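Local coordinates for protein alpha-L-rhamnosidase (Streptomyces avermitilis, PDB 3W5M) that removes terminal alpha-L-rhamnose from citrus flavonoid glycosides and gum arabic by hydrolysis, and binds L-rhamnose through a calcium-dependent carbohydrate-binding module, at residues A302-H307 and A446-P451; H332-R337 and S364-A369; A401-E406 and E413-G418. All blocks are in the same frame, centred on the assembly; numbering follows the deposited sequence.

Contact 1: residues A302-H307 and A446-P451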
ATOM      1  N   ALA A 302      17.891 -11.727   0.579  1.00 19.27           N
ATOM      2  CA  ALA A 302      17.326 -11.683   1.942  1.00 19.54           C
ATOM      3  C   ALA A 302      18.156 -12.628   2.739  1.00 19.14           C
ATOM      4  O   ALA A 302      17.909 -13.842   2.719  1.00 20.14           O
ATOM      5  CB  ALA A 302      15.886 -12.133   1.980  1.00 20.48           C
ATOM      6  N   ASN A 303      19.183 -12.100   3.388  1.00 18.13           N
ATOM      7  CA  ASN A 303      20.116 -12.969   4.144  1.00 17.51           C
ATOM      8  C   ASN A 303      19.582 -13.474   5.459  1.00 16.85           C
ATOM      9  O   ASN A 303      18.647 -12.922   6.011  1.00 17.97           O
ATOM     10  CB  ASN A 303      21.443 -12.235   4.378  1.00 18.34           C
ATOM     11  CG  ASN A 303      22.233 -12.023   3.094  1.00 18.96           C
ATOM     12  OD1 ASN A 303      22.684 -12.962   2.465  1.00 20.34           O
ATOM     13  ND2 ASN A 303      22.392 -10.775   2.695  1.00 18.82           N
ATOM     14  N   GLN A 304      20.183 -14.549   5.975  1.00 17.82           N
ATOM     15  CA  GLN A 304      19.860 -15.074   7.281  1.00 17.63           C
ATOM     16  C   GLN A 304      20.805 -14.564   8.374  1.00 18.63           C
ATOM     17  O   GLN A 304      22.013 -14.570   8.191  1.00 20.52           O
ATOM     18  CB  GLN A 304      19.938 -16.600   7.228  1.00 18.27           C
ATOM     19  CG  GLN A 304      18.914 -17.199   6.255  1.00 19.33           C
ATOM     20  CD  GLN A 304      19.012 -18.718   6.170  1.00 22.59           C
ATOM     21  OE1 GLN A 304      20.059 -19.324   6.488  1.00 24.86           O
ATOM     22  NE2 GLN A 304      17.944 -19.340   5.687  1.00 22.25           N
ATOM     23  N   LEU A 305      20.239 -14.111   9.487  1.00 18.91           N
ATOM     24  CA  LEU A 305      21.022 -13.635  10.642  1.00 20.11           C
ATOM     25  C   LEU A 305      20.569 -14.401  11.873  1.00 20.54           C
ATOM     26  O   LEU A 305      19.386 -14.693  12.020  1.00 21.39           O
ATOM     27  CB  LEU A 305      20.848 -12.125  10.820  1.00 21.01           C
ATOM     28  CG  LEU A 305      21.591 -11.182   9.866  1.00 21.05           C
ATOM     29  CD1 LEU A 305      21.130 -11.245   8.425  1.00 23.48           C
ATOM     30  CD2 LEU A 305      21.330  -9.756  10.372  1.00 23.54           C
ATOM     31  N   ARG A 306      21.492 -14.780  12.756  1.00 20.17           N
ATOM     32  CA  ARG A 306      21.073 -15.563  13.914  1.00 20.37           C
ATOM     33  C   ARG A 306      22.003 -15.372  15.085  1.00 19.69           C
ATOM     34  O   ARG A 306      23.159 -14.976  14.906  1.00 19.90           O
ATOM     35  CB  ARG A 306      21.022 -17.077  13.610  1.00 21.65           C
ATOM     36  CG  ARG A 306      22.400 -17.704  13.417  1.00 21.93           C
ATOM     37  CD  ARG A 306      22.293 -19.181  12.993  1.00 21.37           C
ATOM     38  NE  ARG A 306      21.387 -19.978  13.829  1.00 23.97           N
ATOM     39  CZ  ARG A 306      21.735 -20.641  14.931  1.00 23.29           C
ATOM     40  NH1 ARG A 306      22.974 -20.563  15.395  1.00 23.21           N
ATOM     41  NH2 ARG A 306      20.823 -21.352  15.579  1.00 23.60           N
ATOM     42  N   HIS A 307      21.475 -15.717  16.249  1.00 19.94           N
ATOM     43  CA  HIS A 307      22.186 -15.645  17.508  1.00 22.83           C
ATOM     44  C   HIS A 307      21.651 -16.703  18.469  1.00 22.89           C
ATOM     45  O   HIS A 307      20.443 -16.731  18.753  1.00 21.55           O
ATOM     46  CB  HIS A 307      21.969 -14.268  18.098  1.00 23.14           C
ATOM     47  CG  HIS A 307      22.598 -14.075  19.442  1.00 25.43           C
ATOM     48  ND1 HIS A 307      23.944 -14.266  19.673  1.00 27.95           N
ATOM     49  CD2 HIS A 307      22.067 -13.672  20.619  1.00 26.85           C
ATOM     50  CE1 HIS A 307      24.217 -13.995  20.939  1.00 27.31           C
ATOM     51  NE2 HIS A 307      23.094 -13.647  21.540  1.00 28.77           N
ATOM     52  N   ALA A 446      18.935 -26.224   7.114  1.00 27.27           N
ATOM     53  CA  ALA A 446      17.987 -26.801   8.051  1.00 28.85           C
ATOM     54  C   ALA A 446      18.414 -26.646   9.508  1.00 27.06           C
ATOM     55  O   ALA A 446      19.565 -26.956   9.877  1.00 28.95           O
ATOM     56  CB  ALA A 446      17.748 -28.279   7.717  1.00 30.72           C
ATOM     57  N   GLY A 447      17.482 -26.174  10.329  1.00 24.49           N
ATOM     58  CA  GLY A 447      17.703 -26.074  11.776  1.00 25.04           C
ATOM     59  C   GLY A 447      18.224 -24.718  12.259  1.00 24.49           C
ATOM     60  O   GLY A 447      18.428 -24.527  13.460  1.00 23.28           O
ATOM     61  N   TRP A 448      18.374 -23.758  11.350  1.00 23.66           N
ATOM     62  CA  TRP A 448      19.050 -22.504  11.705  1.00 22.24           C
ATOM     63  C   TRP A 448      18.246 -21.624  12.659  1.00 23.31           C
ATOM     64  O   TRP A 448      18.810 -20.708  13.291  1.00 23.20           O
ATOM     65  CB  TRP A 448      19.487 -21.729  10.443  1.00 24.07           C
ATOM     66  CG  TRP A 448      18.331 -21.086   9.729  1.00 24.02           C
ATOM     67  CD1 TRP A 448      17.381 -21.717   8.987  1.00 24.07           C
ATOM     68  CD2 TRP A 448      17.995 -19.684   9.706  1.00 24.42           C
ATOM     69  NE1 TRP A 448      16.487 -20.797   8.479  1.00 25.86           N
ATOM     70  CE2 TRP A 448      16.820 -19.553   8.945  1.00 23.14           C
ATOM     71  CE3 TRP A 448      18.558 -18.533  10.294  1.00 23.25           C
ATOM     72  CZ2 TRP A 448      16.210 -18.313   8.708  1.00 24.74           C
ATOM     73  CZ3 TRP A 448      17.948 -17.297  10.060  1.00 22.79           C
ATOM     74  CH2 TRP A 448      16.793 -17.199   9.281  1.00 22.65           C
ATOM     75  N   THR A 449      16.935 -21.839  12.745  1.00 23.07           N
ATOM     76  CA  THR A 449      16.119 -21.050  13.681  1.00 24.26           C
ATOM     77  C   THR A 449      15.999 -21.720  15.039  1.00 23.42           C
ATOM     78  O   THR A 449      15.273 -21.251  15.898  1.00 22.96           O
ATOM     79  CB  THR A 449      14.729 -20.730  13.117  1.00 25.71           C
ATOM     80  OG1 THR A 449      13.965 -21.935  13.027  1.00 27.83           O
ATOM     81  CG2 THR A 449      14.863 -20.121  11.720  1.00 24.61           C
ATOM     82  N   SER A 450      16.734 -22.823  15.220  1.00 24.75           N
ATOM     83  CA  SER A 450      16.740 -23.567  16.479  1.00 25.66           C
ATOM     84  C   SER A 450      18.116 -23.623  17.149  1.00 23.47           C
ATOM     85  O   SER A 450      19.143 -23.554  16.473  1.00 25.66           O
ATOM     86  CB  SER A 450      16.209 -25.003  16.257  1.00 23.65           C
ATOM     87  OG  SER A 450      14.817 -24.965  15.976  1.00 25.26           O
ATOM     88  N   PRO A 451      18.141 -23.768  18.486  1.00 25.40           N
ATOM     89  CA  PRO A 451      19.433 -23.877  19.157  1.00 26.58           C
ATOM     90  C   PRO A 451      20.106 -25.187  18.788  1.00 28.36           C
ATOM     91  O   PRO A 451      19.449 -26.073  18.262  1.00 29.48           O
ATOM     92  CB  PRO A 451      19.078 -23.835  20.647  1.00 25.54           C
ATOM     93  CG  PRO A 451      17.647 -24.192  20.738  1.00 25.70           C
ATOM     94  CD  PRO A 451      17.003 -23.927  19.412  1.00 23.59           C
TER
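Strand 303-311 of a seven-stranded antiparallel sheet meets a type I beta turn, Gly447 to Ser450, through Gln304 and Arg306, whose side chains reach Trp448 and the turn backbone. The indole lies between two layers. The Gln304 amide covers one face, its plane 14° from that of the ring, with CD 3.6 Å from Trp448 CE2. Next to the amide, over the same face, Gln304 CG makes a CH-pi contact 3.8 Å from the centroid of the six-membered ring. On the opposite face sits the CG2 methyl of Thr449, the next residue in the turn. Glutamine suits this place because it is flat enough to stack yet polar at its rim: OE1 bonds to Thr445 OG1 and NE2 to Tyr375 OH, which together fix the amide's rotation. Tyr375 also meets the Trp448 ring edge-to-face.

Arg306, whose CB lies at the edge of the indole, holds the turn by its backbone. A bend at chi3 (-49°) changes the chain's course beyond CD and puts NE where it donates to Trp448 O at 2.7 Å, in the plane of both groups and on a carbonyl lone pair. NH2 adds a weak bond to the same oxygen at 3.1 Å. NH1 forms salt bridges with Asp455 and Glu308, so the buried charge has two acidic partners. Inside the turn, Ser450 N bonds to Gly447 O at 3.0 Å, and Gly447, at phi 94°, takes a backbone shape that a side chain would hinder. The arrangement is a loop aromatic packed onto one sheet of a two-sheet beta-sandwich, here in the alpha-L-rhamnosidase N-terminal domain.

Contact 2: residues H332-R337 and S364-A369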
ATOM      1  N   HIS A 332      12.295 -15.292  13.778  1.00 19.42           N
ATOM      2  CA  HIS A 332      12.048 -16.660  14.218  1.00 22.04           C
ATOM      3  C   HIS A 332      12.697 -16.852  15.581  1.00 22.22           C
ATOM      4  O   HIS A 332      13.770 -16.294  15.854  1.00 22.94           O
ATOM      5  CB  HIS A 332      12.696 -17.628  13.217  1.00 22.15           C
ATOM      6  CG  HIS A 332      11.985 -17.665  11.900  1.00 25.31           C
ATOM      7  ND1 HIS A 332      12.096 -16.655  10.960  1.00 26.39           N
ATOM      8  CD2 HIS A 332      11.106 -18.561  11.391  1.00 23.93           C
ATOM      9  CE1 HIS A 332      11.321 -16.933   9.928  1.00 27.94           C
ATOM     10  NE2 HIS A 332      10.705 -18.081  10.167  1.00 29.95           N
ATOM     11  N   LEU A 333      12.049 -17.639  16.442  1.00 19.85           N
ATOM     12  CA  LEU A 333      12.591 -17.899  17.776  1.00 20.41           C
ATOM     13  C   LEU A 333      12.358 -19.405  18.077  1.00 20.57           C
ATOM     14  O   LEU A 333      11.212 -19.862  18.071  1.00 21.98           O
ATOM     15  CB  LEU A 333      11.897 -17.004  18.803  1.00 22.10           C
ATOM     16  CG  LEU A 333      12.257 -17.190  20.277  1.00 22.49           C
ATOM     17  CD1 LEU A 333      13.705 -16.800  20.545  1.00 22.03           C
ATOM     18  CD2 LEU A 333      11.331 -16.377  21.160  1.00 23.38           C
ATOM     19  N   ASN A 334      13.446 -20.131  18.292  1.00 21.58           N
ATOM     20  CA  ASN A 334      13.386 -21.570  18.692  1.00 22.01           C
ATOM     21  C   ASN A 334      12.510 -22.382  17.757  1.00 23.31           C
ATOM     22  O   ASN A 334      11.574 -23.062  18.190  1.00 25.65           O
ATOM     23  CB  ASN A 334      12.905 -21.689  20.135  1.00 22.30           C
ATOM     24  CG  ASN A 334      13.860 -21.043  21.115  1.00 23.64           C
ATOM     25  OD1 ASN A 334      13.440 -20.422  22.105  1.00 26.80           O
ATOM     26  ND2 ASN A 334      15.148 -21.171  20.843  1.00 22.04           N
ATOM     27  N   GLY A 335      12.787 -22.248  16.461  1.00 23.50           N
ATOM     28  CA  GLY A 335      12.130 -23.032  15.423  1.00 25.77           C
ATOM     29  C   GLY A 335      10.711 -22.647  15.043  1.00 27.24           C
ATOM     30  O   GLY A 335      10.059 -23.394  14.350  1.00 27.92           O
ATOM     31  N   ARG A 336      10.243 -21.474  15.468  1.00 24.89           N
ATOM     32  CA  ARG A 336       8.876 -21.036  15.246  1.00 26.62           C
ATOM     33  C   ARG A 336       8.914 -19.576  14.787  1.00 26.01           C
ATOM     34  O   ARG A 336       9.562 -18.739  15.420  1.00 25.24           O
ATOM     35  CB  ARG A 336       8.073 -21.164  16.547  1.00 30.46           C
ATOM     36  CG  ARG A 336       6.661 -20.619  16.487  1.00 37.36           C
ATOM     37  CD  ARG A 336       5.799 -21.165  17.626  1.00 44.65           C
ATOM     38  NE  ARG A 336       4.624 -20.320  17.874  1.00 50.26           N
ATOM     39  CZ  ARG A 336       3.421 -20.503  17.326  1.00 52.37           C
ATOM     40  NH1 ARG A 336       3.200 -21.512  16.486  1.00 53.46           N
ATOM     41  NH2 ARG A 336       2.429 -19.674  17.619  1.00 51.39           N
ATOM     42  N   ARG A 337       8.250 -19.290  13.671  1.00 24.44           N
ATOM     43  CA  ARG A 337       8.136 -17.918  13.172  1.00 24.20           C
ATOM     44  C   ARG A 337       7.453 -17.032  14.206  1.00 22.00           C
ATOM     45  O   ARG A 337       6.509 -17.458  14.863  1.00 21.14           O
ATOM     46  CB  ARG A 337       7.305 -17.976  11.903  1.00 26.47           C
ATOM     47  CG  ARG A 337       7.504 -16.836  10.937  1.00 29.30           C
ATOM     48  CD  ARG A 337       6.396 -15.858  11.129  1.00 31.68           C
ATOM     49  NE  ARG A 337       5.794 -15.496   9.856  1.00 33.89           N
ATOM     50  CZ  ARG A 337       5.375 -14.272   9.573  1.00 35.49           C
ATOM     51  NH1 ARG A 337       5.527 -13.287  10.465  1.00 34.06           N
ATOM     52  NH2 ARG A 337       4.818 -14.034   8.396  1.00 37.29           N
ATOM     53  N   SER A 364       7.324 -19.116  23.662  1.00 27.15           N
ATOM     54  CA  SER A 364       8.387 -19.534  22.772  1.00 28.01           C
ATOM     55  C   SER A 364       9.757 -19.598  23.417  1.00 27.38           C
ATOM     56  O   SER A 364      10.627 -20.293  22.921  1.00 30.19           O
ATOM     57  CB  SER A 364       8.451 -18.611  21.551  1.00 31.94           C
ATOM     58  OG  SER A 364       7.889 -19.221  20.410  1.00 38.61           O
ATOM     59  N   VAL A 365       9.976 -18.882  24.515  1.00 27.77           N
ATOM     60  CA  VAL A 365      11.310 -18.891  25.127  1.00 28.05           C
ATOM     61  C   VAL A 365      11.491 -20.173  25.931  1.00 26.86           C
ATOM     62  O   VAL A 365      10.504 -20.773  26.336  1.00 30.77           O
ATOM     63  CB  VAL A 365      11.569 -17.666  26.031  1.00 28.57           C
ATOM     64  CG1 VAL A 365      11.593 -16.391  25.197  1.00 29.69           C
ATOM     65  CG2 VAL A 365      10.516 -17.560  27.115  1.00 29.89           C
ATOM     66  N   ARG A 366      12.742 -20.560  26.142  1.00 26.88           N
ATOM     67  CA  ARG A 366      13.100 -21.825  26.807  1.00 29.02           C
ATOM     68  C   ARG A 366      14.109 -21.626  27.915  1.00 30.15           C
ATOM     69  O   ARG A 366      14.926 -20.690  27.856  1.00 28.75           O
ATOM     70  CB  ARG A 366      13.742 -22.787  25.797  1.00 28.28           C
ATOM     71  CG  ARG A 366      12.859 -23.200  24.647  1.00 29.79           C
ATOM     72  CD  ARG A 366      13.650 -24.086  23.690  1.00 30.09           C
ATOM     73  NE  ARG A 366      12.815 -24.514  22.566  1.00 31.15           N
ATOM     74  CZ  ARG A 366      13.225 -25.263  21.542  1.00 31.11           C
ATOM     75  NH1 ARG A 366      14.472 -25.730  21.482  1.00 30.19           N
ATOM     76  NH2 ARG A 366      12.363 -25.568  20.586  1.00 31.14           N
ATOM     77  N   PRO A 367      14.090 -22.530  28.920  1.00 30.00           N
ATOM     78  CA  PRO A 367      15.234 -22.626  29.816  1.00 32.23           C
ATOM     79  C   PRO A 367      16.409 -23.162  29.039  1.00 31.89           C
ATOM     80  O   PRO A 367      16.233 -24.019  28.180  1.00 34.83           O
ATOM     81  CB  PRO A 367      14.798 -23.680  30.849  1.00 31.64           C
ATOM     82  CG  PRO A 367      13.657 -24.418  30.232  1.00 33.65           C
ATOM     83  CD  PRO A 367      12.972 -23.391  29.360  1.00 32.25           C
ATOM     84  N   GLY A 368      17.598 -22.681  29.329  1.00 31.45           N
ATOM     85  CA  GLY A 368      18.765 -23.170  28.638  1.00 32.34           C
ATOM     86  C   GLY A 368      18.839 -22.558  27.257  1.00 32.97           C
ATOM     87  O   GLY A 368      18.598 -21.359  27.086  1.00 32.32           O
ATOM     88  N   ALA A 369      19.135 -23.397  26.270  1.00 29.28           N
ATOM     89  CA  ALA A 369      19.556 -22.928  24.968  1.00 27.74           C
ATOM     90  C   ALA A 369      18.402 -22.422  24.108  1.00 26.32           C
ATOM     91  O   ALA A 369      17.338 -23.044  23.991  1.00 25.27           O
ATOM     92  CB  ALA A 369      20.361 -23.996  24.241  1.00 30.51           C
TER
HETATM   93  O   HOH W   1       9.230 -21.749  19.949  1.00 34.42           O
HETATM   94  O   HOH W   2       8.459 -18.100  18.106  1.00 37.37           O
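Asn334 and Arg366 run alongside in opposite senses, the amide and guanidinium stacked with planes 17° apart. Asn334 CB comes over one face of the guanidinium, offset toward the rim, 3.7 Å from Arg366 NE. The extended arginine chain, CG to NE, carries the guanidinium out to Asn334. Leu333, its CG anti to the backbone N (chi1 176°), touches with the CD2 branch: Ser364 CB at 3.7 Å and Val365 CG1 at 4.0 Å. Leu333 to Arg336 form a type I' turn, the tight two-residue link of a beta hairpin joining strands 328-333 and 336-337. Asn334 and Gly335 fill its central positions, both with positive phi, which asparagine and glycine tolerate better than most residues. An alanine here in place of Asn334 would keep CB over the guanidinium but would probably lose the amide stacked on it, and would sit less easily at the positive phi. Serine suits position 364: OG meets two waters while CB packs on Leu333 CD2. One water donates to Asn334 O and lies 2.9 Å from Ser364 OG; the other donates to Arg336 O at 3.0 Å and is also hydrogen-bonded to Ser364 OG.

Contact 3: residues A401-E406 and E413-G418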
ATOM      1  N   ALA A 401      16.862  -5.600  16.819  1.00 18.62           N
ATOM      2  CA  ALA A 401      15.994  -6.530  17.580  1.00 19.48           C
ATOM      3  C   ALA A 401      16.359  -6.552  19.064  1.00 17.42           C
ATOM      4  O   ALA A 401      17.545  -6.545  19.409  1.00 18.83           O
ATOM      5  CB  ALA A 401      16.081  -7.935  16.992  1.00 18.25           C
ATOM      6  N   GLN A 402      15.347  -6.556  19.909  1.00 17.72           N
ATOM      7  CA  GLN A 402      15.526  -6.578  21.384  1.00 17.66           C
ATOM      8  C   GLN A 402      14.503  -7.505  22.013  1.00 16.40           C
ATOM      9  O   GLN A 402      13.319  -7.246  21.969  1.00 15.50           O
ATOM     10  CB  GLN A 402      15.328  -5.180  21.948  1.00 18.71           C
ATOM     11  CG  GLN A 402      15.558  -5.008  23.450  1.00 19.65           C
ATOM     12  CD  GLN A 402      15.906  -3.546  23.762  1.00 20.93           C
ATOM     13  OE1 GLN A 402      16.843  -2.993  23.175  1.00 20.10           O
ATOM     14  NE2 GLN A 402      15.168  -2.930  24.686  1.00 22.01           N
ATOM     15  N   LEU A 403      15.004  -8.612  22.567  1.00 18.06           N
ATOM     16  CA  LEU A 403      14.167  -9.587  23.239  1.00 19.26           C
ATOM     17  C   LEU A 403      14.324  -9.405  24.735  1.00 19.45           C
ATOM     18  O   LEU A 403      15.457  -9.406  25.258  1.00 23.20           O
ATOM     19  CB  LEU A 403      14.596 -11.005  22.825  1.00 19.49           C
ATOM     20  CG  LEU A 403      13.970 -12.159  23.605  1.00 21.85           C
ATOM     21  CD1 LEU A 403      12.507 -12.342  23.236  1.00 23.03           C
ATOM     22  CD2 LEU A 403      14.780 -13.431  23.343  1.00 21.97           C
ATOM     23  N   GLU A 404      13.199  -9.219  25.409  1.00 20.51           N
ATOM     24  CA  GLU A 404      13.171  -8.999  26.859  1.00 21.00           C
ATOM     25  C   GLU A 404      12.400 -10.107  27.533  1.00 20.96           C
ATOM     26  O   GLU A 404      11.245 -10.324  27.243  1.00 19.90           O
ATOM     27  CB  GLU A 404      12.523  -7.669  27.164  1.00 21.73           C
ATOM     28  CG  GLU A 404      13.342  -6.541  26.528  1.00 24.94           C
ATOM     29  CD  GLU A 404      12.840  -5.164  26.898  1.00 27.66           C
ATOM     30  OE1 GLU A 404      11.898  -5.067  27.732  1.00 27.84           O
ATOM     31  OE2 GLU A 404      13.393  -4.182  26.344  1.00 27.61           O
ATOM     32  N   VAL A 405      13.068 -10.816  28.422  1.00 19.65           N
ATOM     33  CA  VAL A 405      12.412 -11.880  29.183  1.00 22.08           C
ATOM     34  C   VAL A 405      12.377 -11.489  30.656  1.00 21.58           C
ATOM     35  O   VAL A 405      13.432 -11.184  31.230  1.00 26.14           O
ATOM     36  CB  VAL A 405      13.205 -13.185  29.059  1.00 22.22           C
ATOM     37  CG1 VAL A 405      12.366 -14.337  29.628  1.00 22.27           C
ATOM     38  CG2 VAL A 405      13.602 -13.430  27.598  1.00 21.30           C
ATOM     39  N   GLU A 406      11.188 -11.488  31.247  1.00 22.53           N
ATOM     40  CA  GLU A 406      10.987 -11.203  32.683  1.00 25.13           C
ATOM     41  C   GLU A 406      10.711 -12.524  33.375  1.00 24.81           C
ATOM     42  O   GLU A 406       9.971 -13.352  32.852  1.00 25.02           O
ATOM     43  CB  GLU A 406       9.779 -10.315  32.931  1.00 28.42           C
ATOM     44  CG  GLU A 406       9.578  -9.166  31.954  1.00 38.52           C
ATOM     45  CD  GLU A 406      10.246  -7.859  32.363  1.00 48.95           C
ATOM     46  OE1 GLU A 406      11.315  -7.881  33.028  1.00 54.87           O
ATOM     47  OE2 GLU A 406       9.695  -6.792  31.987  1.00 52.53           O
ATOM     48  N   GLU A 413      16.278 -10.739  31.534  1.00 22.58           N
ATOM     49  CA  GLU A 413      17.397 -10.888  30.632  1.00 24.61           C
ATOM     50  C   GLU A 413      17.026 -10.094  29.392  1.00 23.56           C
ATOM     51  O   GLU A 413      15.860 -10.064  28.994  1.00 23.80           O
ATOM     52  CB  GLU A 413      17.611 -12.364  30.254  1.00 29.68           C
ATOM     53  CG  GLU A 413      17.949 -13.292  31.422  1.00 38.16           C
ATOM     54  CD  GLU A 413      19.285 -12.969  32.094  1.00 46.92           C
ATOM     55  OE1 GLU A 413      20.139 -12.285  31.480  1.00 51.57           O
ATOM     56  OE2 GLU A 413      19.488 -13.403  33.255  1.00 54.13           O
ATOM     57  N   ARG A 414      18.015  -9.448  28.801  1.00 23.34           N
ATOM     58  CA  ARG A 414      17.817  -8.766  27.528  1.00 24.63           C
ATOM     59  C   ARG A 414      18.810  -9.300  26.492  1.00 24.45           C
ATOM     60  O   ARG A 414      20.026  -9.287  26.708  1.00 25.24           O
ATOM     61  CB  ARG A 414      17.967  -7.245  27.727  1.00 24.70           C
ATOM     62  CG  ARG A 414      17.535  -6.445  26.517  1.00 26.99           C
ATOM     63  CD  ARG A 414      17.811  -4.964  26.725  1.00 27.05           C
ATOM     64  NE  ARG A 414      16.928  -4.413  27.749  1.00 29.68           N
ATOM     65  CZ  ARG A 414      16.763  -3.115  27.976  1.00 29.86           C
ATOM     66  NH1 ARG A 414      17.410  -2.215  27.249  1.00 32.02           N
ATOM     67  NH2 ARG A 414      15.956  -2.721  28.938  1.00 31.21           N
ATOM     68  N   ILE A 415      18.288  -9.783  25.363  1.00 24.14           N
ATOM     69  CA  ILE A 415      19.118 -10.304  24.283  1.00 23.09           C
ATOM     70  C   ILE A 415      18.910  -9.329  23.126  1.00 23.53           C
ATOM     71  O   ILE A 415      17.779  -8.966  22.829  1.00 23.37           O
ATOM     72  CB  ILE A 415      18.681 -11.743  23.886  1.00 26.12           C
ATOM     73  CG1 ILE A 415      18.699 -12.695  25.107  1.00 27.12           C
ATOM     74  CG2 ILE A 415      19.512 -12.261  22.723  1.00 27.44           C
ATOM     75  CD1 ILE A 415      20.076 -12.888  25.735  1.00 29.77           C
ATOM     76  N   THR A 416      19.992  -8.855  22.518  1.00 23.59           N
ATOM     77  CA  THR A 416      19.846  -7.889  21.434  1.00 22.57           C
ATOM     78  C   THR A 416      20.672  -8.233  20.208  1.00 22.73           C
ATOM     79  O   THR A 416      21.666  -8.962  20.277  1.00 21.47           O
ATOM     80  CB  THR A 416      20.259  -6.457  21.875  1.00 23.73           C
ATOM     81  OG1 THR A 416      21.621  -6.484  22.288  1.00 23.75           O
ATOM     82  CG2 THR A 416      19.402  -5.933  23.026  1.00 24.67           C
ATOM     83  N   SER A 417      20.248  -7.665  19.082  1.00 21.02           N
ATOM     84  CA  SER A 417      21.059  -7.563  17.900  1.00 20.36           C
ATOM     85  C   SER A 417      22.338  -6.804  18.239  1.00 22.54           C
ATOM     86  O   SER A 417      22.314  -5.777  18.963  1.00 21.95           O
ATOM     87  CB  SER A 417      20.289  -6.842  16.789  1.00 21.05           C
ATOM     88  OG  SER A 417      19.807  -5.564  17.193  1.00 19.28           O
ATOM     89  N   GLY A 418      23.430  -7.316  17.687  1.00 22.15           N
ATOM     90  CA  GLY A 418      24.773  -6.802  17.933  1.00 23.66           C
ATOM     91  C   GLY A 418      25.862  -7.672  17.313  1.00 25.40           C
ATOM     92  O   GLY A 418      25.574  -8.611  16.558  1.00 23.30           O
TER
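Leu403 and Ile415 face each other as an antiparallel hydrogen-bonded pair: Leu403 N meets Ile415 O at 2.8 Å, and Ile415 N returns to Leu403 O. Val405 and Glu413 repeat the pattern. At the far end Ser417 N bonds to Ala401 O at 2.9 Å, while Ser417 OG, held also by Lys121 O, accepts from Ala401 N at 3.0 Å. The serine hydroxyl thus replaces a backbone carbonyl.

On the face bearing Gln402, Glu404 and Arg414, the guanidinium carries Gln402 NE2 and Glu404 OE2 over one side. The Arg414 chain bends at chi3 (-69°), the torsion that places NE, 3.8 Å from Glu404 OE2. This charge pair is long and the oxygen well out of the guanidinium plane, so the attraction is of charges alone. That oxygen instead receives a straight bond from Gln402 NE2 at 2.7 Å. Further out, Ser119 OG bonds to Arg414 NH1, Gln117 O takes Gln402 NE2, and Arg83 pairs with Glu404 OE1.

On the face bearing Leu403 and Ile415, Leu403 CB lies 4.3 Å from Ile415 CB, and both side chains touch Phe309 of strand 303-311. This is a beta hairpin at the edge of one sheet, packed on another as in a beta-sandwich.

From the N terminus, residues 302-307 come first and wait longest for their partner. Contact 2 closes the first loop, bringing 364-369 back to the turn at 332-337. Contact 3 follows in series as a short hairpin closure, 401-406 with 413-418. Only then does 446-451 return to close contact 1, so both others nest inside its loop. Contacts 1 and 2 touch directly: Thr449 O lies 2.7 Å from Gly335 N, probably a hydrogen bond, and both reach the sheet holding strands 303-311 and 368-377. Contact 3 belongs to a different sheet, yet His307 CD2 packs 3.6 Å from Ile415 CG2, joining the two layers.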